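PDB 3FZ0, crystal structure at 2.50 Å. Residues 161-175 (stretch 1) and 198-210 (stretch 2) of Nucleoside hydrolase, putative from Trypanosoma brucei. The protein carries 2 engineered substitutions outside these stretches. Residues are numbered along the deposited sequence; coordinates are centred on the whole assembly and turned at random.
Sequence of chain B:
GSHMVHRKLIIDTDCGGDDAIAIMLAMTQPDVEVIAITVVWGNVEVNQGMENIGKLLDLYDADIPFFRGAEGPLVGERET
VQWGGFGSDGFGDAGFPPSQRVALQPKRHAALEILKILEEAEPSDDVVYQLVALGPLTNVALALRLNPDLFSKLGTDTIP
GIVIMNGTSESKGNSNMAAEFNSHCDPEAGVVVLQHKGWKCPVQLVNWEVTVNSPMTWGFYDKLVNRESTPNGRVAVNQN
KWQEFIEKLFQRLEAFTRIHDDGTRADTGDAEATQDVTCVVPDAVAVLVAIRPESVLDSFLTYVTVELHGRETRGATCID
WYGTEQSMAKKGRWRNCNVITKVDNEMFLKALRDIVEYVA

Stretch 1, residues 161-175: GIVIMNGTSESKGNS
Stretch 2 (198-210) GWKCPVQLVNWEV

Residues 161-175 and 198-210 pack as neighbouring parallel strands, 162-165 and 203-206, whose axes approach to 5.0 Å and cross at -22°; the contact buries 1046 Å², both sides summed. At its apolar centre Ile 162 (chi1 t, chi2 t) points toward the second stretch and sets CG2 over one face of Trp 199 (chi1 m, chi2 120°), 3.5 Å from the centroid of the six-membered ring and 6° off its normal, a CH-pi contact; the same CG2 lies 4.0 Å from Val 203 CG2. Ile 164 (p, t) and Leu 205 (t, p) share one sheet face, and Ile 164 CD1 reaches 3.8 Å from both Leu 205 CD1 and Val 203 CG1. On the other face, with Met 165 and Gln 204, Val 163 CG1 meets Val 206 CG2 at 3.7 Å, both valines t. Met 165 (t, m, chi3 136°) bends its end back, bringing CE to 3.7 Å from Trp 208 N.

The strands keep extended backbones, phi/psi -137/128 at Ile 162 and -87/95 at Val 206. Val 163 pairs with Gln 204 and Met 165 with Val 206 (CA-CA 4.8 Å each), Ile 164 with Leu 205 (5.5 Å). Hydrogen bonds form the ladder: Gln 204 N to Ile 162 O, 3.2 Å; Ile 164 N to Gln 204 O, 3.1 Å; Val 206 N to Ile 164 O, 2.9 Å; Asn 166 N to Val 206 O, 3.0 Å. Beyond the strands, Trp 208 N donates to Gly 167 O at 2.9 Å; the phi of 72° at Gly 167 favours glycine.

Next, Asn 207 (chi1 p) caps the helix that begins at Trp 208: its OD1 accepts from Val 210 N at 3.2 Å and from Ser 169 OG (chi1 p) at 3.1 Å, so one carbonyl oxygen serves both the helix and the loop.

At the polar edge Glu 209 (m, p, chi3 -23°) directs its carboxylate into the 168-172 loop, whose backbone amides suit a negative charge. Ser 169 N donates to Glu 209 OE1 at 2.8 Å; Lys 172 N at 3.1 Å and, weakly, Glu 170 N at 3.1 Å donate to Glu 209 OE2. Lys 172 (m, t, t, m) starts toward the second stretch, but its end leads away. Trp 208 (t, chi2 -117°) closes this side: Asn 174 (chi1 p) lays ND2 over one ring face, 3.3 Å from Trp 208 CD2, and Lys 172 O lies 3.3 Å from Trp 208 CD1.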

ATOM      1  N   GLY B 161      14.731 -24.476  15.141  1.00 66.35           N
ATOM      2  CA  GLY B 161      14.796 -25.088  13.818  1.00 65.47           C
ATOM      3  C   GLY B 161      15.185 -24.141  12.695  1.00 64.93           C
ATOM      4  O   GLY B 161      15.715 -24.563  11.657  1.00 64.95           O
ATOM      5  N   ILE B 162      14.903 -22.861  12.871  1.00 64.38           N
ATOM      6  CA  ILE B 162      15.258 -21.897  11.832  1.00 63.75           C
ATOM      7  C   ILE B 162      15.860 -20.625  12.415  1.00 63.52           C
ATOM      8  O   ILE B 162      15.352 -20.017  13.350  1.00 63.78           O
ATOM      9  CB  ILE B 162      14.070 -21.642  10.803  1.00 63.99           C
ATOM     10  CG1 ILE B 162      14.495 -20.694   9.666  1.00 63.67           C
ATOM     11  CG2 ILE B 162      12.791 -21.181  11.516  1.00 63.05           C
ATOM     12  CD1 ILE B 162      13.509 -20.636   8.482  1.00 63.27           C
ATOM     13  N   VAL B 163      17.007 -20.267  11.884  1.00 63.49           N
ATOM     14  CA  VAL B 163      17.654 -19.002  12.230  1.00 63.10           C
ATOM     15  C   VAL B 163      17.877 -18.243  10.939  1.00 62.84           C
ATOM     16  O   VAL B 163      18.371 -18.796   9.976  1.00 62.73           O
ATOM     17  CB  VAL B 163      18.962 -19.241  12.961  1.00 62.59           C
ATOM     18  CG1 VAL B 163      19.507 -17.953  13.448  1.00 62.12           C
ATOM     19  CG2 VAL B 163      18.741 -20.189  14.118  1.00 62.26           C
ATOM     20  N   ILE B 164      17.451 -16.992  10.905  1.00 63.01           N
ATOM     21  CA  ILE B 164      17.537 -16.195   9.663  1.00 62.86           C
ATOM     22  C   ILE B 164      18.341 -14.903   9.829  1.00 62.97           C
ATOM     23  O   ILE B 164      18.205 -14.179  10.837  1.00 63.38           O
ATOM     24  CB  ILE B 164      16.121 -15.904   9.080  1.00 62.71           C
ATOM     25  CG1 ILE B 164      15.284 -15.008  10.017  1.00 62.10           C
ATOM     26  CG2 ILE B 164      15.409 -17.225   8.769  1.00 62.27           C
ATOM     27  CD1 ILE B 164      13.946 -14.567   9.435  1.00 62.82           C
ATOM     28  N   MET B 165      19.209 -14.607   8.870  1.00 62.79           N
ATOM     29  CA  MET B 165      19.815 -13.257   8.879  1.00 62.74           C
ATOM     30  C   MET B 165      18.917 -12.366   8.036  1.00 62.38           C
ATOM     31  O   MET B 165      18.892 -12.472   6.821  1.00 61.69           O
ATOM     32  CB  MET B 165      21.280 -13.237   8.390  1.00 62.47           C
ATOM     33  CG  MET B 165      21.972 -11.947   8.746  1.00 62.02           C
ATOM     34  SD  MET B 165      21.384 -10.558   7.752  1.00 65.87           S
ATOM     35  CE  MET B 165      21.199  -9.266   8.979  1.00 63.04           C
ATOM     36  N   ASN B 166      18.185 -11.494   8.714  1.00 62.49           N
ATOM     37  CA  ASN B 166      16.979 -10.857   8.149  1.00 62.87           C
ATOM     38  C   ASN B 166      16.445  -9.687   9.003  1.00 62.66           C
ATOM     39  O   ASN B 166      16.442  -9.757  10.244  1.00 62.99           O
ATOM     40  CB  ASN B 166      15.887 -11.918   7.933  1.00 62.23           C
ATOM     41  CG  ASN B 166      14.687 -11.389   7.121  1.00 63.81           C
ATOM     42  OD1 ASN B 166      13.796 -10.715   7.659  1.00 63.58           O
ATOM     43  ND2 ASN B 166      14.647 -11.725   5.835  1.00 62.24           N
ATOM     44  N   GLY B 167      16.021  -8.618   8.342  1.00 62.22           N
ATOM     45  CA  GLY B 167      15.309  -7.554   9.003  1.00 62.23           C
ATOM     46  C   GLY B 167      16.076  -6.647   9.937  1.00 63.31           C
ATOM     47  O   GLY B 167      17.320  -6.642   9.974  1.00 63.83           O
ATOM     48  N   THR B 168      15.326  -5.821  10.660  1.00 63.63           N
ATOM     49  CA  THR B 168      15.898  -4.866  11.600  1.00 64.01           C
ATOM     50  C   THR B 168      15.179  -5.012  12.957  1.00 64.31           C
ATOM     51  O   THR B 168      14.093  -5.643  13.044  1.00 64.65           O
ATOM     52  CB  THR B 168      15.701  -3.427  11.104  1.00 64.42           C
ATOM     53  OG1 THR B 168      14.328  -3.057  11.321  1.00 64.85           O
ATOM     54  CG2 THR B 168      16.049  -3.305   9.622  1.00 63.36           C
ATOM     55  N   SER B 169      15.775  -4.454  14.004  1.00 63.43           N
ATOM     56  CA  SER B 169      15.089  -4.344  15.267  1.00 63.63           C
ATOM     57  C   SER B 169      14.716  -2.902  15.582  1.00 63.75           C
ATOM     58  O   SER B 169      14.037  -2.637  16.553  1.00 63.67           O
ATOM     59  CB  SER B 169      15.906  -4.949  16.404  1.00 63.18           C
ATOM     60  OG  SER B 169      17.173  -4.362  16.466  1.00 63.38           O
ATOM     61  N   GLU B 170      15.145  -1.969  14.746  1.00 64.14           N
ATOM     62  CA  GLU B 170      15.030  -0.534  15.044  1.00 64.97           C
ATOM     63  C   GLU B 170      14.710   0.232  13.769  1.00 64.43           C
ATOM     64  O   GLU B 170      14.803   1.445  13.734  1.00 63.97           O
ATOM     65  CB  GLU B 170      16.354   0.008  15.636  1.00 64.69           C
ATOM     66  CG  GLU B 170      16.737  -0.508  17.032  1.00 66.26           C
ATOM     67  CD  GLU B 170      18.071   0.045  17.528  1.00 67.08           C
ATOM     68  OE1 GLU B 170      18.416   1.192  17.172  1.00 70.96           O
ATOM     69  OE2 GLU B 170      18.796  -0.665  18.259  1.00 69.51           O
ATOM     70  N   SER B 171      14.358  -0.510  12.729  1.00 64.49           N
ATOM     71  CA  SER B 171      14.225  -0.012  11.362  1.00 64.77           C
ATOM     72  C   SER B 171      15.299   0.986  10.876  1.00 64.04           C
ATOM     73  O   SER B 171      14.986   1.936  10.165  1.00 63.66           O
ATOM     74  CB  SER B 171      12.784   0.468  11.090  1.00 64.86           C
ATOM     75  OG  SER B 171      12.514   1.633  11.841  1.00 67.88           O
ATOM     76  N   LYS B 172      16.556   0.744  11.263  1.00 63.70           N
ATOM     77  CA  LYS B 172      17.683   1.287  10.539  1.00 63.71           C
ATOM     78  C   LYS B 172      17.913   0.456   9.288  1.00 63.04           C
ATOM     79  O   LYS B 172      18.769  -0.417   9.298  1.00 63.11           O
ATOM     80  CB  LYS B 172      18.957   1.281  11.391  1.00 63.94           C
ATOM     81  CG  LYS B 172      18.879   2.175  12.608  1.00 64.83           C
ATOM     82  CD  LYS B 172      20.227   2.407  13.243  1.00 65.17           C
ATOM     83  CE  LYS B 172      20.064   2.733  14.722  1.00 66.59           C
ATOM     84  NZ  LYS B 172      19.836   4.185  14.948  1.00 69.05           N
ATOM     85  N   GLY B 173      17.154   0.743   8.226  1.00 62.51           N
ATOM     86  CA  GLY B 173      17.221  -0.019   6.982  1.00 61.93           C
ATOM     87  C   GLY B 173      18.495   0.282   6.225  1.00 61.74           C
ATOM     88  O   GLY B 173      18.954   1.416   6.248  1.00 61.51           O
ATOM     89  N   ASN B 174      19.075  -0.731   5.581  1.00 61.24           N
ATOM     90  CA  ASN B 174      20.305  -0.512   4.816  1.00 61.17           C
ATOM     91  C   ASN B 174      20.021  -0.691   3.318  1.00 60.97           C
ATOM     92  O   ASN B 174      20.894  -0.517   2.481  1.00 60.63           O
ATOM     93  CB  ASN B 174      21.446  -1.430   5.331  1.00 61.13           C
ATOM     94  CG  ASN B 174      21.086  -2.931   5.262  1.00 62.01           C
ATOM     95  OD1 ASN B 174      20.233  -3.323   4.475  1.00 63.61           O
ATOM     96  ND2 ASN B 174      21.715  -3.757   6.109  1.00 60.76           N
ATOM     97  N   SER B 175      18.783  -1.048   2.996  1.00 60.62           N
ATOM     98  CA  SER B 175      18.341  -1.164   1.611  1.00 60.69           C
ATOM     99  C   SER B 175      17.423  -0.006   1.172  1.00 59.84           C
ATOM    100  O   SER B 175      17.726   0.708   0.220  1.00 59.21           O
ATOM    101  CB  SER B 175      17.695  -2.526   1.368  1.00 60.82           C
ATOM    102  OG  SER B 175      17.301  -2.659   0.012  1.00 62.91           O
ATOM    103  N   GLY B 198       3.533 -24.215  12.961  1.00 65.33           N
ATOM    104  CA  GLY B 198       4.100 -25.513  13.215  1.00 64.75           C
ATOM    105  C   GLY B 198       5.606 -25.581  13.361  1.00 65.05           C
ATOM    106  O   GLY B 198       6.160 -26.673  13.316  1.00 65.46           O
ATOM    107  N   TRP B 199       6.274 -24.439  13.516  1.00 64.52           N
ATOM    108  CA  TRP B 199       7.666 -24.436  13.953  1.00 64.07           C
ATOM    109  C   TRP B 199       7.684 -24.943  15.386  1.00 64.55           C
ATOM    110  O   TRP B 199       6.817 -24.585  16.178  1.00 64.41           O
ATOM    111  CB  TRP B 199       8.248 -23.027  13.953  1.00 62.89           C
ATOM    112  CG  TRP B 199       8.405 -22.343  12.632  1.00 61.94           C
ATOM    113  CD1 TRP B 199       7.814 -21.173  12.256  1.00 60.57           C
ATOM    114  CD2 TRP B 199       9.255 -22.728  11.540  1.00 60.46           C
ATOM    115  NE1 TRP B 199       8.224 -20.803  10.996  1.00 60.83           N
ATOM    116  CE2 TRP B 199       9.110 -21.742  10.532  1.00 60.91           C
ATOM    117  CE3 TRP B 199      10.136 -23.782  11.326  1.00 60.13           C
ATOM    118  CZ2 TRP B 199       9.803 -21.794   9.324  1.00 59.92           C
ATOM    119  CZ3 TRP B 199      10.820 -23.843  10.116  1.00 61.13           C
ATOM    120  CH2 TRP B 199      10.644 -22.851   9.131  1.00 61.09           C
ATOM    121  N   LYS B 200       8.671 -25.767  15.716  1.00 65.35           N
ATOM    122  CA  LYS B 200       8.850 -26.235  17.088  1.00 66.26           C
ATOM    123  C   LYS B 200       9.302 -25.113  18.032  1.00 66.53           C
ATOM    124  O   LYS B 200       8.990 -25.135  19.223  1.00 66.51           O
ATOM    125  CB  LYS B 200       9.837 -27.399  17.133  1.00 66.50           C
ATOM    126  CG  LYS B 200       9.259 -28.769  16.705  1.00 68.15           C
ATOM    127  CD  LYS B 200       9.965 -29.875  17.499  1.00 71.45           C
ATOM    128  CE  LYS B 200      10.147 -31.195  16.724  1.00 73.85           C
ATOM    129  NZ  LYS B 200      11.449 -31.233  15.972  1.00 74.47           N
ATOM    130  N   CYS B 201      10.044 -24.153  17.484  1.00 66.74           N
ATOM    131  CA  CYS B 201      10.509 -22.990  18.213  1.00 67.80           C
ATOM    132  C   CYS B 201      10.301 -21.770  17.354  1.00 67.15           C
ATOM    133  O   CYS B 201      10.450 -21.848  16.131  1.00 67.65           O
ATOM    134  CB  CYS B 201      12.018 -23.058  18.490  1.00 68.25           C
ATOM    135  SG  CYS B 201      12.494 -23.777  20.052  1.00 74.93           S
ATOM    136  N   PRO B 202      10.024 -20.614  17.983  1.00 66.37           N
ATOM    137  CA  PRO B 202       9.912 -19.372  17.206  1.00 65.57           C
ATOM    138  C   PRO B 202      11.133 -19.160  16.321  1.00 64.41           C
ATOM    139  O   PRO B 202      12.243 -19.516  16.720  1.00 64.04           O
ATOM    140  CB  PRO B 202       9.899 -18.283  18.284  1.00 65.75           C
ATOM    141  CG  PRO B 202       9.386 -18.998  19.514  1.00 66.31           C
ATOM    142  CD  PRO B 202       9.834 -20.401  19.431  1.00 65.88           C
ATOM    143  N   VAL B 203      10.912 -18.586  15.140  1.00 63.57           N
ATOM    144  CA  VAL B 203      11.976 -18.130  14.235  1.00 62.67           C
ATOM    145  C   VAL B 203      12.913 -17.220  15.033  1.00 62.95           C
ATOM    146  O   VAL B 203      12.432 -16.345  15.764  1.00 63.31           O
ATOM    147  CB  VAL B 203      11.364 -17.312  13.057  1.00 63.01           C
ATOM    148  CG1 VAL B 203      12.456 -16.780  12.102  1.00 61.26           C
ATOM    149  CG2 VAL B 203      10.282 -18.116  12.308  1.00 61.57           C
ATOM    150  N   GLN B 204      14.224 -17.432  14.929  1.00 62.75           N
ATOM    151  CA  GLN B 204      15.217 -16.515  15.518  1.00 62.42           C
ATOM    152  C   GLN B 204      15.631 -15.474  14.491  1.00 62.23           C
ATOM    153  O   GLN B 204      16.183 -15.810  13.426  1.00 62.52           O
ATOM    154  CB  GLN B 204      16.454 -17.272  16.002  1.00 62.16           C
ATOM    155  CG  GLN B 204      16.129 -18.479  16.882  1.00 62.94           C
ATOM    156  CD  GLN B 204      15.510 -18.095  18.199  1.00 63.91           C
ATOM    157  OE1 GLN B 204      16.136 -17.397  18.994  1.00 63.64           O
ATOM    158  NE2 GLN B 204      14.262 -18.532  18.441  1.00 62.82           N
ATOM    159  N   LEU B 205      15.360 -14.209  14.797  1.00 61.81           N
ATOM    160  CA  LEU B 205      15.617 -13.130  13.844  1.00 61.26           C
ATOM    161  C   LEU B 205      16.958 -12.473  14.130  1.00 61.55           C
ATOM    162  O   LEU B 205      17.077 -11.611  15.014  1.00 62.45           O
ATOM    163  CB  LEU B 205      14.474 -12.100  13.854  1.00 60.70           C
ATOM    164  CG  LEU B 205      14.483 -10.980  12.805  1.00 61.16           C
ATOM    165  CD1 LEU B 205      13.921 -11.354  11.401  1.00 59.62           C
ATOM    166  CD2 LEU B 205      13.753  -9.727  13.371  1.00 60.63           C
ATOM    167  N   VAL B 206      17.981 -12.871  13.392  1.00 61.49           N
ATOM    168  CA  VAL B 206      19.278 -12.221  13.528  1.00 61.19           C
ATOM    169  C   VAL B 206      19.295 -10.997  12.595  1.00 61.68           C
ATOM    170  O   VAL B 206      19.561 -11.091  11.377  1.00 62.15           O
ATOM    171  CB  VAL B 206      20.412 -13.209  13.317  1.00 61.47           C
ATOM    172  CG1 VAL B 206      21.796 -12.538  13.566  1.00 60.19           C
ATOM    173  CG2 VAL B 206      20.183 -14.452  14.242  1.00 60.77           C
ATOM    174  N   ASN B 207      18.964  -9.854  13.193  1.00 61.25           N
ATOM    175  CA  ASN B 207      18.698  -8.631  12.452  1.00 61.53           C
ATOM    176  C   ASN B 207      19.955  -7.806  12.298  1.00 61.73           C
ATOM    177  O   ASN B 207      20.970  -8.052  12.968  1.00 61.82           O
ATOM    178  CB  ASN B 207      17.618  -7.796  13.156  1.00 61.07           C
ATOM    179  CG  ASN B 207      17.895  -7.627  14.629  1.00 61.83           C
ATOM    180  OD1 ASN B 207      18.638  -6.739  15.044  1.00 62.30           O
ATOM    181  ND2 ASN B 207      17.339  -8.522  15.435  1.00 62.36           N
ATOM    182  N   TRP B 208      19.854  -6.794  11.444  1.00 61.70           N
ATOM    183  CA  TRP B 208      20.963  -5.906  11.128  1.00 61.68           C
ATOM    184  C   TRP B 208      21.643  -5.276  12.361  1.00 62.11           C
ATOM    185  O   TRP B 208      22.876  -5.388  12.512  1.00 62.85           O
ATOM    186  CB  TRP B 208      20.480  -4.829  10.148  1.00 60.62           C
ATOM    187  CG  TRP B 208      21.451  -3.709   9.865  1.00 60.35           C
ATOM    188  CD1 TRP B 208      21.264  -2.386  10.156  1.00 59.61           C
ATOM    189  CD2 TRP B 208      22.721  -3.802   9.210  1.00 58.15           C
ATOM    190  NE1 TRP B 208      22.318  -1.665   9.724  1.00 58.08           N
ATOM    191  CE2 TRP B 208      23.238  -2.492   9.137  1.00 59.28           C
ATOM    192  CE3 TRP B 208      23.483  -4.864   8.695  1.00 58.96           C
ATOM    193  CZ2 TRP B 208      24.522  -2.199   8.574  1.00 59.42           C
ATOM    194  CZ3 TRP B 208      24.751  -4.578   8.113  1.00 58.58           C
ATOM    195  CH2 TRP B 208      25.253  -3.259   8.067  1.00 59.25           C
ATOM    196  N   GLU B 209      20.865  -4.637  13.230  1.00 61.84           N
ATOM    197  CA  GLU B 209      21.432  -3.877  14.361  1.00 61.83           C
ATOM    198  C   GLU B 209      22.166  -4.766  15.351  1.00 61.78           C
ATOM    199  O   GLU B 209      23.213  -4.418  15.831  1.00 62.32           O
ATOM    200  CB  GLU B 209      20.377  -3.033  15.088  1.00 61.32           C
ATOM    201  CG  GLU B 209      19.745  -1.926  14.216  1.00 63.60           C
ATOM    202  CD  GLU B 209      18.501  -2.387  13.437  1.00 64.94           C
ATOM    203  OE1 GLU B 209      18.365  -3.601  13.202  1.00 65.25           O
ATOM    204  OE2 GLU B 209      17.654  -1.538  13.059  1.00 64.63           O
ATOM    205  N   VAL B 210      21.667  -5.956  15.616  1.00 61.82           N
ATOM    206  CA  VAL B 210      22.413  -6.824  16.506  1.00 61.38           C
ATOM    207  C   VAL B 210      23.728  -7.281  15.871  1.00 61.34           C
ATOM    208  O   VAL B 210      24.700  -7.505  16.596  1.00 61.57           O
ATOM    209  CB  VAL B 210      21.565  -8.007  17.046  1.00 61.32           C
ATOM    210  CG1 VAL B 210      21.387  -9.098  15.994  1.00 60.45           C
ATOM    211  CG2 VAL B 210      22.203  -8.548  18.287  1.00 60.44           C
TER